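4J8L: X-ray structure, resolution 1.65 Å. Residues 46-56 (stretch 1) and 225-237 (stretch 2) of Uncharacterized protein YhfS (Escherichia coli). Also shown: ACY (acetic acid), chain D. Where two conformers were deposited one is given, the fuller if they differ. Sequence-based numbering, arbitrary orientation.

Stretch 1 (46-56) LNQPRVTQRVE
Stretch 2 225-237: SQIQGAQALEVLR

Two helices can pack closely where their first turns meet, and a small residue on one with a hydrogen-bonding side chain on the other suits the arrangement. YhfS offers a worked example. Helix 50-56 and helix 229-237 run in nearly the same direction, their axes inclined by 25° and approaching to 8.1 Å; each follows a short extended segment, Gln48-Pro49 in one and Gln226-Gln228 in the other, with Pro49 (phi/psi -64/145) and Gln228 (-75/159) at the N-cap positions. The register sets the CA of Gln48 5.9 Å from that of Gln226, and the CA of Thr52 5.0 Å from that of Gly229.

Along the second stretch, Ser225 stays out of reach and contact begins with Gln226, extended at -81/152. Its CB points toward the first stretch, and its side chain folds back (chi1 m, chi2 m) so that CD lies 3.0 Å from Asn47 O, where Asn47 takes the left-handed conformation 53/37. Proximity here is not bonding: Gln226 NE2 is 3.3 Å from Asn47 O, but at a poor angle. A water instead bridges the two lead-in segments, donating to Gln226 OE1 (2.9 Å) and accepting from Ile227 N (3.0 Å) and Gln48 NE2 (3.3 Å). Gln48 (chi1 p, chi2 t) also donates from NE2 to Glu56 OE1 at 3.1 Å, tying its loop to the helix that follows.

Ile227 (-97/125; chi1 m, chi2 m) turns the end of its side chain away and offers its carbonyl. Thr52, chi1 m, donates from OG1 to Ile227 O at 2.7 Å, the one direct hydrogen bond between the stretches, while Pro49 CD packs 3.6 Å from the same Ile227 O. Gln228 (chi1 m, chi2 m) brings OE1 to 3.6 Å from Pro49 CG; its backbone N donates to Gln231 OE1 at 2.9 Å, within the first turn.

Gly229 opens the helix at -53/-44. A CB there would lie 3.6 Å from Val51 CB and 4.1 Å from Pro49 CB, a snug fit, and its absence leaves the backbone free to lie close. Ala230 points away and Gln231 makes no contact. Ala232 points toward the partner, its CB 3.7 Å from both Thr52 OG1 and Val55 CG2. Leu233 (m, t) starts sideways but brings CG to 3.8 Å from Val51 CG1. One turn beyond Ala232, Leu236 (m, t) places CG 3.8 Å from Val55 CG1. Val51 and Val55 are both t, and Val55, the most extensively covered residue, anchors this apolar end of the contact.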

# COMPACT_ATOMS: atom_id res chain seq x y z
N LEU A 46 4.71 -19.18 -22.72
CA LEU A 46 4.45 -18.21 -21.64
C LEU A 46 4.74 -18.74 -20.24
O LEU A 46 5.10 -17.97 -19.35
CB LEU A 46 3.00 -17.72 -21.68
CG LEU A 46 2.52 -16.99 -22.93
CD1 LEU A 46 1.06 -16.54 -22.74
CD2 LEU A 46 3.42 -15.81 -23.23
N ASN A 47 4.55 -20.05 -20.04
CA ASN A 47 4.61 -20.68 -18.73
C ASN A 47 3.68 -20.00 -17.74
O ASN A 47 4.03 -19.84 -16.56
CB ASN A 47 6.04 -20.70 -18.17
CG ASN A 47 6.25 -21.81 -17.15
OD1 ASN A 47 5.82 -22.95 -17.35
ND2 ASN A 47 6.96 -21.49 -16.07
N GLN A 48 2.52 -19.57 -18.22
CA GLN A 48 1.49 -18.95 -17.40
C GLN A 48 0.25 -18.84 -18.29
O GLN A 48 0.33 -19.06 -19.48
CB GLN A 48 1.91 -17.54 -16.94
CG GLN A 48 2.16 -16.60 -18.11
CD GLN A 48 2.47 -15.16 -17.72
OE1 GLN A 48 3.01 -14.40 -18.53
NE2 GLN A 48 2.13 -14.78 -16.49
N PRO A 49 -0.90 -18.52 -17.70
CA PRO A 49 -2.09 -18.33 -18.54
C PRO A 49 -1.98 -17.17 -19.50
O PRO A 49 -1.33 -16.16 -19.20
CB PRO A 49 -3.19 -18.05 -17.50
CG PRO A 49 -2.74 -18.82 -16.30
CD PRO A 49 -1.24 -18.62 -16.27
N ARG A 50 -2.57 -17.34 -20.68
CA ARG A 50 -2.58 -16.27 -21.67
C ARG A 50 -3.26 -15.03 -21.10
O ARG A 50 -2.81 -13.91 -21.33
CB ARG A 50 -3.29 -16.73 -22.94
CG ARG A 50 -2.61 -17.89 -23.68
CD ARG A 50 -3.45 -18.35 -24.87
NE ARG A 50 -4.79 -18.75 -24.44
CZ ARG A 50 -5.12 -19.97 -24.02
NH1 ARG A 50 -4.21 -20.94 -23.99
NH2 ARG A 50 -6.37 -20.23 -23.66
N VAL A 51 -4.35 -15.22 -20.36
CA VAL A 51 -5.06 -14.08 -19.79
C VAL A 51 -4.22 -13.38 -18.72
O VAL A 51 -4.24 -12.15 -18.59
CB VAL A 51 -6.44 -14.50 -19.24
CG1 VAL A 51 -7.04 -13.37 -18.40
CG2 VAL A 51 -7.35 -14.89 -20.38
N THR A 52 -3.44 -14.15 -17.97
CA THR A 52 -2.57 -13.55 -16.96
C THR A 52 -1.51 -12.66 -17.61
O THR A 52 -1.26 -11.55 -17.13
CB THR A 52 -1.95 -14.63 -16.06
OG1 THR A 52 -3.01 -15.35 -15.41
CG2 THR A 52 -1.04 -14.01 -14.98
N GLN A 53 -0.92 -13.12 -18.71
CA GLN A 53 0.01 -12.29 -19.45
C GLN A 53 -0.67 -10.98 -19.85
O GLN A 53 -0.12 -9.90 -19.63
CB GLN A 53 0.56 -12.99 -20.69
CG GLN A 53 1.54 -12.11 -21.46
CD GLN A 53 1.95 -12.66 -22.81
OE1 GLN A 53 1.14 -13.23 -23.55
NE2 GLN A 53 3.23 -12.50 -23.14
N ARG A 54 -1.86 -11.08 -20.43
CA ARG A 54 -2.57 -9.89 -20.90
C ARG A 54 -2.81 -8.91 -19.75
O ARG A 54 -2.63 -7.70 -19.91
CB ARG A 54 -3.92 -10.26 -21.52
CG ARG A 54 -3.84 -10.95 -22.85
CD ARG A 54 -5.23 -11.16 -23.43
NE ARG A 54 -5.21 -11.92 -24.67
CZ ARG A 54 -5.25 -11.38 -25.88
NH1 ARG A 54 -5.31 -10.07 -26.02
NH2 ARG A 54 -5.23 -12.16 -26.96
N VAL A 55 -3.23 -9.43 -18.60
CA VAL A 55 -3.48 -8.59 -17.45
C VAL A 55 -2.20 -7.89 -17.01
O VAL A 55 -2.19 -6.71 -16.69
CB VAL A 55 -4.11 -9.38 -16.26
CG1 VAL A 55 -4.09 -8.55 -14.98
CG2 VAL A 55 -5.53 -9.81 -16.60
N GLU A 56 -1.10 -8.64 -17.03
CA GLU A 56 0.20 -8.06 -16.69
C GLU A 56 0.56 -6.93 -17.66
O GLU A 56 1.07 -5.89 -17.23
CB GLU A 56 1.28 -9.14 -16.64
CG GLU A 56 1.10 -10.03 -15.41
CD GLU A 56 1.87 -11.34 -15.48
OE1 GLU A 56 2.32 -11.72 -16.58
OE2 GLU A 56 2.02 -11.98 -14.41
N SER A 225 3.45 -21.49 -8.86
CA SER A 225 4.03 -20.15 -8.91
C SER A 225 3.12 -19.18 -9.65
O SER A 225 3.17 -17.97 -9.41
CB SER A 225 5.40 -20.18 -9.61
OG SER A 225 6.39 -20.82 -8.83
N GLN A 226 2.30 -19.71 -10.55
CA GLN A 226 1.51 -18.88 -11.46
C GLN A 226 0.24 -18.33 -10.83
O GLN A 226 -0.34 -18.93 -9.93
CB GLN A 226 1.10 -19.66 -12.72
CG GLN A 226 2.25 -20.41 -13.39
CD GLN A 226 3.49 -19.55 -13.59
OE1 GLN A 226 3.41 -18.37 -13.93
NE2 GLN A 226 4.66 -20.16 -13.38
N ILE A 227 -0.18 -17.19 -11.34
CA ILE A 227 -1.48 -16.63 -11.00
C ILE A 227 -2.45 -17.04 -12.11
O ILE A 227 -2.19 -16.81 -13.30
CB ILE A 227 -1.38 -15.10 -10.85
CG1 ILE A 227 -0.40 -14.75 -9.72
CG2 ILE A 227 -2.75 -14.48 -10.58
CD1 ILE A 227 -0.64 -15.52 -8.40
N GLN A 228 -3.56 -17.68 -11.75
CA GLN A 228 -4.46 -18.20 -12.79
C GLN A 228 -5.27 -17.08 -13.45
O GLN A 228 -5.41 -15.99 -12.88
CB GLN A 228 -5.39 -19.27 -12.22
CG GLN A 228 -4.65 -20.47 -11.62
CD GLN A 228 -3.73 -21.17 -12.63
OE1 GLN A 228 -3.97 -21.15 -13.82
NE2 GLN A 228 -2.66 -21.79 -12.12
N GLY A 229 -5.77 -17.34 -14.66
CA GLY A 229 -6.47 -16.34 -15.44
C GLY A 229 -7.60 -15.67 -14.67
O GLY A 229 -7.74 -14.45 -14.69
N ALA A 230 -8.39 -16.47 -13.96
CA ALA A 230 -9.53 -15.92 -13.22
C ALA A 230 -9.07 -14.98 -12.10
O ALA A 230 -9.69 -13.94 -11.84
CB ALA A 230 -10.40 -17.04 -12.65
N GLN A 231 -7.99 -15.35 -11.43
CA GLN A 231 -7.41 -14.49 -10.40
C GLN A 231 -6.92 -13.19 -11.01
O GLN A 231 -7.11 -12.11 -10.45
CB GLN A 231 -6.25 -15.18 -9.70
CG GLN A 231 -6.62 -16.37 -8.85
CD GLN A 231 -5.38 -17.02 -8.28
OE1 GLN A 231 -4.54 -17.54 -9.02
NE2 GLN A 231 -5.25 -16.97 -6.96
N ALA A 232 -6.27 -13.29 -12.17
CA ALA A 232 -5.75 -12.11 -12.84
C ALA A 232 -6.89 -11.16 -13.21
O ALA A 232 -6.76 -9.95 -13.04
CB ALA A 232 -4.96 -12.51 -14.08
N LEU A 233 -7.99 -11.70 -13.73
CA LEU A 233 -9.15 -10.88 -14.04
C LEU A 233 -9.73 -10.24 -12.78
O LEU A 233 -10.20 -9.10 -12.82
CB LEU A 233 -10.21 -11.70 -14.75
CG LEU A 233 -9.77 -12.10 -16.16
CD1 LEU A 233 -10.72 -13.13 -16.71
CD2 LEU A 233 -9.76 -10.85 -17.04
N GLU A 234 -9.70 -10.96 -11.66
CA GLU A 234 -10.19 -10.38 -10.41
C GLU A 234 -9.31 -9.21 -9.94
O GLU A 234 -9.81 -8.26 -9.32
CB GLU A 234 -10.30 -11.43 -9.30
CG GLU A 234 -11.03 -10.91 -8.07
CD GLU A 234 -11.20 -11.95 -6.98
OE1 GLU A 234 -11.16 -13.16 -7.31
OE2 GLU A 234 -11.39 -11.54 -5.81
N VAL A 235 -8.02 -9.28 -10.23
CA VAL A 235 -7.13 -8.18 -9.92
C VAL A 235 -7.59 -6.93 -10.68
O VAL A 235 -7.68 -5.84 -10.11
CB VAL A 235 -5.66 -8.49 -10.32
CG1 VAL A 235 -4.81 -7.22 -10.27
CG2 VAL A 235 -5.08 -9.56 -9.39
N LEU A 236 -7.85 -7.07 -11.97
CA LEU A 236 -8.34 -5.93 -12.75
C LEU A 236 -9.66 -5.39 -12.22
O LEU A 236 -9.84 -4.18 -12.13
CB LEU A 236 -8.53 -6.30 -14.22
CG LEU A 236 -7.29 -6.51 -15.07
CD1 LEU A 236 -7.75 -6.73 -16.51
CD2 LEU A 236 -6.38 -5.31 -14.96
N ARG A 237 -10.58 -6.29 -11.90
CA ARG A 237 -11.89 -5.88 -11.38
C ARG A 237 -11.72 -5.02 -10.13
O ARG A 237 -12.35 -3.97 -9.99
CB ARG A 237 -12.77 -7.10 -11.06
CG ARG A 237 -14.12 -6.76 -10.43
CD ARG A 237 -14.93 -8.03 -10.18
NE ARG A 237 -14.56 -9.07 -11.13
CZ ARG A 237 -14.70 -10.37 -10.90
NH1 ARG A 237 -15.21 -10.79 -9.75
NH2 ARG A 237 -14.32 -11.25 -11.82
C ACY D . -6.22 -15.80 -24.93
O ACY D . -6.60 -16.98 -24.76
OXT ACY D . -6.42 -14.87 -24.11
CH3 ACY D . -5.48 -15.47 -26.19
O HOH W 1 1.49 -16.26 -13.65